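Secreted protein ASP-2 (Necator americanus, PDB 1U53) is a secreted hookworm protein of the PR-1-like CAP family and a vaccine antigen for human hookworm infection, its biochemical activity not firmly established. Local coordinates at residues 27-30 with 31-35; 93-96 with 97-101; 135-138 with 139-142. All blocks are in the same frame, centred on the assembly; numbering follows the deposited sequence.

Along the chain the three contacts come in the order 27-35, 93-101, 135-142, and each marks one end of a helix in the CAP domain. Contact 1 closes helix 14-32, contact 2 opens helix 97-109, and contact 3 closes helix 133-138 before strand 145-152. Contacts 1 and 3 are neighbours, with centres about 11 Å apart, and touch through Arg28 and through Val31 against Tyr135. Contact 2 lies apart, its centre about 26 Å from that of contact 1 and about 23 Å from that of contact 3. Phe109, at the far end of helix 97-109, touches side chains of both contacts 1 and 3, so the helix begun at contact 2 runs to their shared core.

Contact 1: 27-30 with 31-35; sequences LRSS and VALGQ
A Schellman motif ends helix 14-32, with Gln35 N donating back to Ser30 O at 2.9 Å and Gly34 N to Val31 O at 3.0 Å. Gly34 makes the reversal with a positive phi of 83°, a value that favours glycine. Before it the helical bonding is regular: Ala32 N reaches Arg28 O, and Leu33 N ends the series on Ser29 O at 2.9 Å. Ser30 O is also flanked by the Gln35 side chain, whose CB lies 3.5 Å from it. One turn earlier, Leu27 O serves two donors. Val31 N bonds it at 3.0 Å, and Ser30 OG donates to it at 2.8 Å from a direction well bent from the carbonyl bond. Ser30 can do this because its chi1 of 78° sets OG between its own backbone N and carbonyl carbon, turned back along the helix. Val31 lays its CG2 methyl beside the same carbonyl, 3.4 Å from Leu27 O. Along another side of the turn, the CD1 methyl of Leu33 comes alongside the Ser29 hydroxyl, OG to CD1 3.5 Å; that hydroxyl is itself hydrogen-bonded to Lys191 O. Gly34 O takes a bond from Asn43 ND2, which ties the turn to the following loop. The guanidinium of buried Arg28 leaves the helix altogether: NH1 bonds Met138 O, at the last residue of helix 133-138, and Trp140 O just beyond it, while NH2 bonds Lys51 O. Leu27 and Val31 pack against Phe109 of helix 97-109 and against Met138 and Tyr135 of helix 133-138, respectively, so this helix end rests on two others.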
loop_
_atom_site.group_PDB
_atom_site.type_symbol
_atom_site.label_atom_id
_atom_site.label_comp_id
_atom_site.label_asym_id
_atom_site.label_seq_id
_atom_site.Cartn_x
_atom_site.Cartn_y
_atom_site.Cartn_z
ATOM N N LEU A 27 -4.944 -5.352 -5.723
ATOM C CA LEU A 27 -3.585 -5.775 -5.988
ATOM C C LEU A 27 -3.126 -6.773 -4.932
ATOM O O LEU A 27 -2.434 -7.757 -5.280
ATOM C CB LEU A 27 -2.684 -4.528 -6.032
ATOM C CG LEU A 27 -2.955 -3.623 -7.238
ATOM C CD1 LEU A 27 -2.276 -2.259 -7.110
ATOM C CD2 LEU A 27 -2.471 -4.293 -8.512
ATOM N N ARG A 28 -3.508 -6.555 -3.663
ATOM C CA ARG A 28 -3.273 -7.630 -2.665
ATOM C C ARG A 28 -3.880 -8.934 -3.135
ATOM O O ARG A 28 -3.289 -10.016 -2.956
ATOM C CB ARG A 28 -3.842 -7.200 -1.299
ATOM C CG ARG A 28 -2.969 -6.117 -0.736
ATOM C CD ARG A 28 -3.617 -5.390 0.465
ATOM N NE ARG A 28 -3.683 -6.219 1.691
ATOM C CZ ARG A 28 -2.711 -6.303 2.608
ATOM N NH1 ARG A 28 -1.545 -5.659 2.460
ATOM N NH2 ARG A 28 -2.900 -7.064 3.677
ATOM N N SER A 29 -5.091 -8.844 -3.702
ATOM C CA SER A 29 -5.780 -10.064 -4.123
ATOM C C SER A 29 -5.038 -10.708 -5.288
ATOM O O SER A 29 -4.790 -11.913 -5.280
ATOM C CB SER A 29 -7.263 -9.780 -4.504
ATOM O OG SER A 29 -7.851 -10.880 -5.228
ATOM N N SER A 30 -4.655 -9.909 -6.277
ATOM C CA SER A 30 -3.844 -10.466 -7.388
ATOM C C SER A 30 -2.599 -11.196 -6.903
ATOM O O SER A 30 -2.292 -12.276 -7.373
ATOM C CB SER A 30 -3.444 -9.390 -8.395
ATOM O OG SER A 30 -2.362 -8.563 -7.977
ATOM N N VAL A 31 -1.859 -10.600 -5.973
ATOM C CA VAL A 31 -0.673 -11.260 -5.448
ATOM C C VAL A 31 -1.088 -12.563 -4.748
ATOM O O VAL A 31 -0.507 -13.619 -4.996
ATOM C CB VAL A 31 0.074 -10.327 -4.456
ATOM C CG1 VAL A 31 1.127 -11.117 -3.649
ATOM C CG2 VAL A 31 0.633 -9.153 -5.218
ATOM N N ALA A 32 -2.070 -12.493 -3.859
ATOM C CA ALA A 32 -2.479 -13.653 -3.061
ATOM C C ALA A 32 -2.923 -14.832 -3.924
ATOM O O ALA A 32 -2.651 -16.004 -3.595
ATOM C CB ALA A 32 -3.562 -13.242 -2.043
ATOM N N LEU A 33 -3.559 -14.562 -5.054
ATOM C CA LEU A 33 -4.068 -15.624 -5.914
ATOM C C LEU A 33 -3.017 -16.182 -6.862
ATOM O O LEU A 33 -3.300 -17.096 -7.684
ATOM C CB LEU A 33 -5.207 -15.019 -6.755
ATOM C CG LEU A 33 -6.475 -14.622 -6.002
ATOM C CD1 LEU A 33 -7.469 -13.893 -6.918
ATOM C CD2 LEU A 33 -7.147 -15.858 -5.424
ATOM N N GLY A 34 -1.804 -15.620 -6.799
ATOM C CA GLY A 34 -0.710 -16.053 -7.661
ATOM C C GLY A 34 -0.687 -15.468 -9.051
ATOM O O GLY A 34 -0.089 -16.056 -9.954
ATOM N N GLN A 35 -1.348 -14.317 -9.217
ATOM C CA GLN A 35 -1.604 -13.765 -10.547
ATOM C C GLN A 35 -0.689 -12.584 -10.879
ATOM O O GLN A 35 -0.784 -12.020 -11.958
ATOM C CB GLN A 35 -3.039 -13.251 -10.617
ATOM C CG GLN A 35 -4.082 -14.339 -10.418
ATOM C CD GLN A 35 -5.472 -13.781 -10.555
ATOM O OE1 GLN A 35 -5.646 -12.585 -10.577
ATOM N NE2 GLN A 35 -6.460 -14.635 -10.609
#

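Contact 2: 93-96 with 97-101; sequences SGMD and KAKAA
Asp96 is the N-cap of helix 97-109, and its carboxylate reaches forward to the backbone of the first turn. The polar part rests on the cap. Asp96 OD2 accepts from Lys99 N at 2.9 Å through its anti lone pair, with CG held anti to the backbone N (chi1 168°), and Asp96 O takes the first helical bond, from Ala100 N at 2.9 Å. A negative group here probably suits the positive end of the helix dipole. The apolar part is a hydrophobic staple: Met95, just before the cap, meets Ala100 four residues into the helix, SD to CB 3.9 Å, with SD even nearer the CA of Ala100 at 3.6 Å. Across this thioether runs the extended aliphatic chain of Lys99, at about a right angle to Met95; Met95 SD touches Lys99 CG at 3.9 Å. Farther out, Met95 CE lies 4.0 Å from Lys99 CE. Lys97 instead sends NZ to Gly11 O. Ala100 packs on Val150 of strand 145-152 and on Cys157 and Val159 of strand 157-164, while Ala101 meets Lys19 and Phe20 of helix 14-32.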
loop_
_atom_site.group_PDB
_atom_site.type_symbol
_atom_site.label_atom_id
_atom_site.label_comp_id
_atom_site.label_asym_id
_atom_site.label_seq_id
_atom_site.Cartn_x
_atom_site.Cartn_y
_atom_site.Cartn_z
ATOM N N SER A 93 0.576 19.300 -10.923
ATOM C CA SER A 93 0.045 19.837 -9.635
ATOM C C SER A 93 -1.432 19.695 -9.485
ATOM O O SER A 93 -1.964 19.331 -8.397
ATOM C CB SER A 93 0.419 21.335 -9.521
ATOM O OG SER A 93 1.732 21.332 -9.043
ATOM N N GLY A 94 -2.121 20.003 -10.558
ATOM C CA GLY A 94 -3.579 20.054 -10.473
ATOM C C GLY A 94 -4.262 18.765 -10.894
ATOM O O GLY A 94 -5.449 18.778 -11.173
ATOM N N MET A 95 -3.512 17.664 -10.967
ATOM C CA MET A 95 -4.075 16.376 -11.322
ATOM C C MET A 95 -5.288 16.034 -10.481
ATOM O O MET A 95 -5.317 16.330 -9.276
ATOM C CB MET A 95 -3.018 15.284 -11.107
ATOM C CG MET A 95 -3.493 13.864 -11.469
ATOM S SD MET A 95 -2.165 12.641 -11.525
ATOM C CE MET A 95 -1.268 13.300 -12.875
ATOM N N ASP A 96 -6.275 15.386 -11.111
ATOM C CA ASP A 96 -7.478 14.956 -10.398
ATOM C C ASP A 96 -7.034 14.031 -9.292
ATOM O O ASP A 96 -6.152 13.205 -9.520
ATOM C CB ASP A 96 -8.364 14.203 -11.383
ATOM C CG ASP A 96 -9.473 13.489 -10.713
ATOM O OD1 ASP A 96 -10.576 14.063 -10.511
ATOM O OD2 ASP A 96 -9.268 12.307 -10.375
ATOM N N LYS A 97 -7.558 14.173 -8.079
ATOM C CA LYS A 97 -7.005 13.366 -6.964
ATOM C C LYS A 97 -7.190 11.878 -7.074
ATOM O O LYS A 97 -6.351 11.129 -6.585
ATOM C CB LYS A 97 -7.520 13.882 -5.608
ATOM C CG LYS A 97 -7.094 15.325 -5.362
ATOM C CD LYS A 97 -7.281 15.774 -3.902
ATOM C CE LYS A 97 -6.867 17.255 -3.729
ATOM N NZ LYS A 97 -8.070 18.110 -3.833
ATOM N N ALA A 98 -8.281 11.419 -7.707
ATOM C CA ALA A 98 -8.461 9.956 -7.890
ATOM C C ALA A 98 -7.532 9.437 -8.961
ATOM O O ALA A 98 -7.057 8.295 -8.897
ATOM C CB ALA A 98 -9.924 9.612 -8.273
ATOM N N LYS A 99 -7.227 10.274 -9.956
ATOM C CA LYS A 99 -6.211 9.905 -10.950
ATOM C C LYS A 99 -4.820 9.807 -10.273
ATOM O O LYS A 99 -4.010 8.911 -10.585
ATOM C CB LYS A 99 -6.157 10.903 -12.134
ATOM C CG LYS A 99 -5.055 10.534 -13.158
ATOM C CD LYS A 99 -5.053 11.501 -14.342
ATOM C CE LYS A 99 -3.789 11.269 -15.202
ATOM N NZ LYS A 99 -3.558 12.372 -16.183
ATOM N N ALA A 100 -4.534 10.748 -9.360
ATOM C CA ALA A 100 -3.238 10.701 -8.627
ATOM C C ALA A 100 -3.184 9.429 -7.749
ATOM O O ALA A 100 -2.150 8.796 -7.657
ATOM C CB ALA A 100 -3.101 11.933 -7.768
ATOM N N ALA A 101 -4.308 9.047 -7.164
ATOM C CA ALA A 101 -4.350 7.823 -6.356
ATOM C C ALA A 101 -3.993 6.608 -7.223
ATOM O O ALA A 101 -3.280 5.691 -6.801
ATOM C CB ALA A 101 -5.755 7.659 -5.761
#

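Contact 3: 135-138 with 139-142; sequences YTQM and VWQE
Val139 lies against the Tyr135 ring at the end of helix 133-138, within the segment Tyr135-Thr136-Gln137-Met138-Val139-Trp140 that belongs to the first sequence signature of the CRISP/CAP family. The tight part is here. The CG2 methyl of Val139 sits over one face of the Tyr135 ring, 3.9 Å from its centroid and 26° off the normal, a CH-pi contact displaced toward the hydroxyl end; CG2 lies 3.5 Å from Tyr135 CZ. Val139 presents that methyl because its chi1 of -57° puts CG2 in the crowded position between backbone N and carbonyl carbon, while CG1 approaches Tyr135 CE1 at 3.8 Å. Tyr135 also packs edge-to-face with Phe109 of helix 97-109, which touches Val139 as well, and the Met138 chain runs on to His24, Trp108, Phe109 and Tyr163. The backbone binds the same pair, Val139 N to Tyr135 O at 3.1 Å. Val139 then leaves helical geometry, and the next bond, Trp140 N to Gln137 O, is weak at 3.4 Å. The Trp140 indole swings back beside the helix with its edge to Thr136: CE3 is 3.6 Å from Thr136 O, which lies in the ring plane, and Trp140 CB is 3.4 Å from the same oxygen. Thr136 OG1 is engaged separately, with Asn168 OD1. Beyond Trp140 the contact loosens, for Gln141 and Glu142 touch nothing of 135-138. Gln141 remains buried, joined by its backbone to Ile174, whereas Glu142 is partly exposed and forms a salt bridge through OE1 with Lys51. Its other oxygen, Glu142 OE2, uses the anti lone pair to accept from Gln141 NE2 at 2.8 Å, only 5° out of the amide plane.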
loop_
_atom_site.group_PDB
_atom_site.type_symbol
_atom_site.label_atom_id
_atom_site.label_comp_id
_atom_site.label_asym_id
_atom_site.label_seq_id
_atom_site.Cartn_x
_atom_site.Cartn_y
_atom_site.Cartn_z
ATOM N N TYR A 135 6.139 -1.455 -2.861
ATOM C CA TYR A 135 5.370 -2.675 -3.081
ATOM C C TYR A 135 5.190 -3.524 -1.835
ATOM O O TYR A 135 4.054 -3.940 -1.531
ATOM C CB TYR A 135 6.031 -3.516 -4.211
ATOM C CG TYR A 135 5.537 -4.953 -4.236
ATOM C CD1 TYR A 135 4.306 -5.270 -4.766
ATOM C CD2 TYR A 135 6.295 -5.978 -3.666
ATOM C CE1 TYR A 135 3.843 -6.573 -4.784
ATOM C CE2 TYR A 135 5.835 -7.288 -3.674
ATOM C CZ TYR A 135 4.612 -7.561 -4.213
ATOM O OH TYR A 135 4.152 -8.843 -4.219
ATOM N N THR A 136 6.276 -3.784 -1.114
ATOM C CA THR A 136 6.177 -4.716 0.024
ATOM C C THR A 136 5.250 -4.137 1.100
ATOM O O THR A 136 4.589 -4.876 1.818
ATOM C CB THR A 136 7.565 -5.050 0.631
ATOM O OG1 THR A 136 8.212 -3.827 1.019
ATOM C CG2 THR A 136 8.409 -5.746 -0.377
ATOM N N GLN A 137 5.210 -2.803 1.236
ATOM C CA GLN A 137 4.241 -2.241 2.163
ATOM C C GLN A 137 2.784 -2.406 1.655
ATOM O O GLN A 137 1.882 -2.695 2.424
ATOM C CB GLN A 137 4.590 -0.778 2.520
ATOM C CG GLN A 137 3.569 -0.108 3.424
ATOM C CD GLN A 137 3.407 -0.777 4.823
ATOM O OE1 GLN A 137 2.553 -1.688 5.026
ATOM N NE2 GLN A 137 4.165 -0.282 5.794
ATOM N N MET A 138 2.563 -2.261 0.341
ATOM C CA MET A 138 1.200 -2.381 -0.143
ATOM C C MET A 138 0.666 -3.786 0.137
ATOM O O MET A 138 -0.523 -3.938 0.382
ATOM C CB MET A 138 1.129 -2.154 -1.659
ATOM C CG MET A 138 1.210 -0.688 -2.012
ATOM S SD MET A 138 1.019 -0.438 -3.816
ATOM C CE MET A 138 -0.775 -0.663 -3.928
ATOM N N VAL A 139 1.513 -4.823 0.003
ATOM C CA VAL A 139 1.039 -6.196 0.180
ATOM C C VAL A 139 1.482 -6.863 1.489
ATOM O O VAL A 139 1.493 -8.090 1.582
ATOM C CB VAL A 139 1.419 -7.106 -1.029
ATOM C CG1 VAL A 139 0.850 -6.503 -2.386
ATOM C CG2 VAL A 139 2.964 -7.298 -1.135
ATOM N N TRP A 140 1.843 -6.049 2.492
ATOM C CA TRP A 140 2.234 -6.583 3.792
ATOM C C TRP A 140 1.014 -7.243 4.463
ATOM O O TRP A 140 -0.017 -6.610 4.661
ATOM C CB TRP A 140 2.765 -5.437 4.655
ATOM C CG TRP A 140 3.562 -5.929 5.838
ATOM C CD1 TRP A 140 3.146 -6.083 7.119
ATOM C CD2 TRP A 140 4.952 -6.274 5.808
ATOM N NE1 TRP A 140 4.218 -6.506 7.916
ATOM C CE2 TRP A 140 5.318 -6.665 7.122
ATOM C CE3 TRP A 140 5.912 -6.323 4.792
ATOM C CZ2 TRP A 140 6.622 -7.086 7.433
ATOM C CZ3 TRP A 140 7.194 -6.740 5.088
ATOM C CH2 TRP A 140 7.542 -7.122 6.408
ATOM N N GLN A 141 1.139 -8.530 4.784
ATOM C CA GLN A 141 -0.009 -9.341 5.179
ATOM C C GLN A 141 -0.738 -8.704 6.332
ATOM O O GLN A 141 -1.977 -8.655 6.329
ATOM C CB GLN A 141 0.488 -10.728 5.540
ATOM C CG GLN A 141 -0.535 -11.554 6.301
ATOM C CD GLN A 141 0.074 -12.853 6.677
ATOM O OE1 GLN A 141 0.463 -13.600 5.820
ATOM N NE2 GLN A 141 0.165 -13.126 7.976
ATOM N N GLU A 142 0.027 -8.279 7.340
ATOM C CA GLU A 142 -0.572 -7.855 8.596
ATOM C C GLU A 142 -1.044 -6.410 8.604
ATOM O O GLU A 142 -1.725 -5.971 9.554
ATOM C CB GLU A 142 0.372 -8.169 9.753
ATOM C CG GLU A 142 0.553 -9.697 9.901
ATOM C CD GLU A 142 -0.704 -10.369 10.343
ATOM O OE1 GLU A 142 -1.487 -9.724 11.081
ATOM O OE2 GLU A 142 -0.937 -11.553 9.987
#